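Local coordinates for DUF3248 domain-containing protein (Thermus thermophilus, PDB 2E6X), which is of unknown function, a small alpha/beta protein of the DUF3248 family that assembles with a second copy of itself, at residues R54-Q58 with E59-R63; N47-E50 with A51-R54. All coordinates share one frame; numbering follows the deposited sequence.

Interaction 1 of 2, residues R54-Q58 with E59-R63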
loop_
_atom_site.group_PDB
_atom_site.type_symbol
_atom_site.label_atom_id
_atom_site.label_comp_id
_atom_site.label_asym_id
_atom_site.label_seq_id
_atom_site.Cartn_x
_atom_site.Cartn_y
_atom_site.Cartn_z
ATOM N N ARG A 54 7.905 7.092 -6.337
ATOM C CA ARG A 54 8.967 6.109 -6.405
ATOM C C ARG A 54 10.139 6.583 -5.529
ATOM O O ARG A 54 10.676 5.825 -4.730
ATOM C CB ARG A 54 9.408 5.894 -7.876
ATOM C CG ARG A 54 10.703 5.137 -8.021
ATOM C CD ARG A 54 11.106 5.061 -9.513
ATOM N NE ARG A 54 12.422 4.459 -9.695
ATOM C CZ ARG A 54 13.563 5.146 -9.724
ATOM N NH1 ARG A 54 13.559 6.487 -9.583
ATOM N NH2 ARG A 54 14.719 4.494 -9.907
ATOM N N ARG A 55 10.503 7.855 -5.675
ATOM C CA ARG A 55 11.598 8.443 -4.903
ATOM C C ARG A 55 11.391 8.267 -3.377
ATOM O O ARG A 55 12.282 7.847 -2.637
ATOM C CB ARG A 55 11.718 9.942 -5.227
ATOM C CG ARG A 55 12.659 10.699 -4.266
ATOM C CD ARG A 55 12.825 12.200 -4.581
ATOM N NE ARG A 55 11.704 13.047 -4.151
ATOM C CZ ARG A 55 11.451 13.399 -2.885
ATOM N NH1 ARG A 55 12.242 12.983 -1.906
ATOM N NH2 ARG A 55 10.398 14.165 -2.594
ATOM N N LEU A 56 10.191 8.582 -2.936
ATOM C CA LEU A 56 9.860 8.501 -1.520
ATOM C C LEU A 56 9.909 7.055 -1.007
ATOM O O LEU A 56 10.418 6.798 0.094
ATOM C CB LEU A 56 8.493 9.169 -1.308
ATOM C CG LEU A 56 8.508 10.713 -1.453
ATOM C CD1 LEU A 56 7.087 11.235 -1.429
ATOM C CD2 LEU A 56 9.340 11.389 -0.295
ATOM N N VAL A 57 9.427 6.107 -1.793
ATOM C CA VAL A 57 9.469 4.722 -1.340
ATOM C C VAL A 57 10.927 4.299 -1.317
ATOM O O VAL A 57 11.399 3.756 -0.322
ATOM C CB VAL A 57 8.655 3.786 -2.258
ATOM C CG1 VAL A 57 8.837 2.281 -1.762
ATOM C CG2 VAL A 57 7.168 4.193 -2.177
ATOM N N GLN A 58 11.642 4.566 -2.399
ATOM C CA GLN A 58 13.058 4.200 -2.412
ATOM C C GLN A 58 13.854 4.819 -1.258
ATOM O O GLN A 58 14.724 4.153 -0.726
ATOM C CB GLN A 58 13.707 4.543 -3.764
ATOM C CG GLN A 58 13.137 3.648 -4.881
ATOM C CD GLN A 58 13.929 3.736 -6.153
ATOM O OE1 GLN A 58 14.340 4.803 -6.544
ATOM N NE2 GLN A 58 14.150 2.599 -6.804
ATOM N N GLU A 59 13.583 6.061 -0.864
ATOM C CA GLU A 59 14.346 6.610 0.276
ATOM C C GLU A 59 13.778 6.155 1.644
ATOM O O GLU A 59 14.264 6.557 2.712
ATOM C CB GLU A 59 14.369 8.130 0.205
ATOM C CG GLU A 59 14.829 8.639 -1.147
ATOM C CD GLU A 59 14.745 10.138 -1.285
ATOM O OE1 GLU A 59 13.750 10.747 -0.825
ATOM O OE2 GLU A 59 15.667 10.713 -1.891
ATOM N N GLY A 60 12.764 5.302 1.626
ATOM C CA GLY A 60 12.199 4.877 2.889
ATOM C C GLY A 60 11.341 5.925 3.596
ATOM O O GLY A 60 10.948 5.724 4.766
ATOM N N ARG A 61 11.017 7.026 2.913
ATOM C CA ARG A 61 10.162 8.098 3.512
ATOM C C ARG A 61 8.678 7.767 3.289
ATOM O O ARG A 61 7.996 8.419 2.471
ATOM C CB ARG A 61 10.435 9.461 2.852
ATOM C CG ARG A 61 11.827 10.030 3.116
ATOM C CD ARG A 61 12.077 11.237 2.232
ATOM N NE ARG A 61 13.495 11.544 2.117
ATOM C CZ ARG A 61 14.235 11.968 3.136
ATOM N NH1 ARG A 61 13.676 12.131 4.339
ATOM N NH2 ARG A 61 15.530 12.229 2.965
ATOM N N VAL A 62 8.189 6.747 3.990
ATOM C CA VAL A 62 6.811 6.263 3.837
ATOM C C VAL A 62 6.272 5.858 5.215
ATOM O O VAL A 62 7.000 5.303 6.039
ATOM C CB VAL A 62 6.739 4.959 3.026
ATOM C CG1 VAL A 62 5.277 4.654 2.662
ATOM C CG2 VAL A 62 7.571 5.045 1.810
ATOM N N ARG A 63 5.000 6.143 5.434
ATOM C CA ARG A 63 4.342 5.814 6.659
ATOM C C ARG A 63 3.055 5.094 6.275
ATOM O O ARG A 63 2.228 5.626 5.535
ATOM C CB ARG A 63 4.009 7.054 7.459
ATOM C CG ARG A 63 3.180 6.727 8.732
ATOM C CD ARG A 63 3.058 7.938 9.656
ATOM N NE ARG A 63 2.112 7.668 10.749
ATOM C CZ ARG A 63 2.449 7.021 11.859
ATOM N NH1 ARG A 63 3.708 6.573 12.040
ATOM N NH2 ARG A 63 1.547 6.852 12.813
#

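Interaction 2 of 2, residues N47-E50 with A51-R54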
loop_
_atom_site.group_PDB
_atom_site.type_symbol
_atom_site.label_atom_id
_atom_site.label_comp_id
_atom_site.label_asym_id
_atom_site.label_seq_id
_atom_site.Cartn_x
_atom_site.Cartn_y
_atom_site.Cartn_z
ATOM N N ASN A 47 -1.963 14.839 -3.782
ATOM C CA ASN A 47 -1.619 14.046 -4.969
ATOM C C ASN A 47 -0.161 14.334 -5.280
ATOM O O ASN A 47 0.365 15.396 -4.921
ATOM C CB ASN A 47 -2.426 14.464 -6.205
ATOM C CG ASN A 47 -3.917 14.368 -5.981
ATOM O OD1 ASN A 47 -4.409 13.378 -5.434
ATOM N ND2 ASN A 47 -4.647 15.408 -6.397
ATOM N N LEU A 48 0.515 13.391 -5.913
ATOM C CA LEU A 48 1.890 13.676 -6.298
ATOM C C LEU A 48 2.230 12.806 -7.508
ATOM O O LEU A 48 1.597 11.763 -7.732
ATOM C CB LEU A 48 2.871 13.436 -5.123
ATOM C CG LEU A 48 3.114 11.972 -4.812
ATOM C CD1 LEU A 48 4.050 11.854 -3.613
ATOM C CD2 LEU A 48 1.823 11.309 -4.498
ATOM N N PRO A 49 3.215 13.236 -8.310
ATOM C CA PRO A 49 3.606 12.464 -9.495
ATOM C C PRO A 49 4.065 11.075 -9.100
ATOM O O PRO A 49 4.582 10.876 -7.994
ATOM C CB PRO A 49 4.765 13.282 -10.101
ATOM C CG PRO A 49 4.541 14.700 -9.593
ATOM C CD PRO A 49 3.985 14.499 -8.194
ATOM N N GLU A 50 3.876 10.117 -10.002
ATOM C CA GLU A 50 4.294 8.756 -9.740
ATOM C C GLU A 50 5.827 8.679 -9.466
ATOM O O GLU A 50 6.299 7.864 -8.651
ATOM C CB GLU A 50 3.897 7.868 -10.933
ATOM C CG GLU A 50 4.441 6.471 -10.851
ATOM C CD GLU A 50 5.848 6.320 -11.419
ATOM O OE1 GLU A 50 6.319 7.208 -12.150
ATOM O OE2 GLU A 50 6.473 5.279 -11.155
ATOM N N ALA A 51 6.598 9.534 -10.135
ATOM C CA ALA A 51 8.062 9.568 -9.945
ATOM C C ALA A 51 8.449 9.997 -8.538
ATOM O O ALA A 51 9.455 9.516 -7.959
ATOM C CB ALA A 51 8.696 10.518 -10.961
ATOM N N GLU A 52 7.655 10.919 -7.994
ATOM C CA GLU A 52 7.895 11.388 -6.653
ATOM C C GLU A 52 7.601 10.221 -5.708
ATOM O O GLU A 52 8.296 10.042 -4.732
ATOM C CB GLU A 52 6.994 12.576 -6.275
ATOM C CG GLU A 52 7.589 13.313 -5.054
ATOM C CD GLU A 52 6.763 14.474 -4.493
ATOM O OE1 GLU A 52 6.081 15.208 -5.250
ATOM O OE2 GLU A 52 6.819 14.660 -3.255
HETATM N N MSE A 53 6.531 9.479 -5.979
HETATM C CA MSE A 53 6.180 8.328 -5.149
HETATM C C MSE A 53 7.298 7.306 -5.175
HETATM O O MSE A 53 7.629 6.740 -4.151
HETATM C CB MSE A 53 4.887 7.647 -5.616
HETATM C CG MSE A 53 3.618 8.456 -5.410
HETATM SE SE MSE A 53 2.040 7.341 -5.777
HETATM C CE MSE A 53 2.974 5.643 -5.813
ATOM N N ARG A 54 7.905 7.092 -6.337
ATOM C CA ARG A 54 8.967 6.109 -6.405
ATOM C C ARG A 54 10.139 6.583 -5.529
ATOM O O ARG A 54 10.676 5.825 -4.730
ATOM C CB ARG A 54 9.408 5.894 -7.876
ATOM C CG ARG A 54 10.703 5.137 -8.021
ATOM C CD ARG A 54 11.106 5.061 -9.513
ATOM N NE ARG A 54 12.422 4.459 -9.695
ATOM C CZ ARG A 54 13.563 5.146 -9.724
ATOM N NH1 ARG A 54 13.559 6.487 -9.583
ATOM N NH2 ARG A 54 14.719 4.494 -9.907
#

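Interaction 1 of 2, residues R54-Q58 with E59-R63
Glu-59 reaches back over the last turn of helix 50-58 to Arg-55, and the chain then leaves through a Schellman motif. The carboxylate arrives because CG lies beside the backbone N (chi1 -52°) and the rest runs straight on. From the helix, Arg-55 swings its guanidinium round by a bend at chi3 (78°), and NH1 meets Glu-59 OE1 at 2.9 Å in a salt bridge whose hydrogen bond is weak because bent (124° at the hydrogen); the two planes are steeply inclined. Extended Arg-61 brings NE to the same OE1 at 3.1 Å; the oxygen lies in the guanidinium plane, whereas NE stands above the carboxylate plane. Beside this network, Leu-56 CD2 packs against Arg-61 CD at 3.7 Å, the side chains crossing nearly at right angles. Val-62 sets CG2 against the helix end, 3.7 Å from Val-57 CA. Gly-60, with positive phi, sends its N to Val-57 O (2.8 Å), and Arg-61 N donates to Leu-56 O (2.9 Å), these two bonds defining the motif. Asp-24 forms a salt bridge with Arg-55 NH2. One carboxylate oxygen thus takes two guanidinium groups, which probably ties the helix end to the turn that follows.

Interaction 2 of 2, residues N47-E50 with A51-R54
Leu-48 and Pro-49 meet the first turn of helix 50-58, with Pro-49 in the N-cap position. Backbone bonds start the helix: Pro-49 O accepts Met-53 N at 3.1 Å and, more weakly, Glu-52 N, while Glu-50 O takes Arg-54 N at 2.9 Å. Apolar contacts centre on Leu-48, whose CG sits between its backbone N and carbonyl carbon (chi1 74°), turning both methyls to the helix. CD2 presses on CG of selenomethionine Met-53, and CD1 lies 3.9 Å from Glu-52 CD. An alanine in place of Leu-48 would remove CG and both methyls and would probably leave a gap beside Met-53 CG and the Glu-52 chain. Mixed contacts involve Glu-52: with CG anti to the backbone N (chi1 -162°) and the rest extended, it reaches the residues before the helix, and OE1 lies 3.7 Å from both Leu-48 CB and Pro-49 CD. Arg-19 of strand 13-19 touches Leu-48 and Glu-52, while Met-53 packs on Met-17. From the second subunit, Glu-2 accepts a hydrogen bond from Leu-48 N and Leu-13 packs on Met-53. Leu-48 CD2 and Met-53 CG, at 3.5 Å, are closer than usual for two carbons.

Interactions 2 and 1 follow each other along the chain, at the start and the end of helix 50-58, with centres about 10 Å apart and Arg-54 common to both. Interaction 2 brings the chain from the loop after helix 36-41 into the helix; interaction 1 leads it out into strand 62-66, an edge strand, within this chain, of the three-stranded mixed sheet, beside 26-32. Leu-56 CD1 and Leu-48 CD1 touch at 3.8 Å, joining the two packing clusters directly. Both contacts also meet the second subunit, where Glu-68 forms a salt bridge with the shared Arg-54 and Trp-66 packs on it. Helix 50-58 therefore connects sheet and dimer interface.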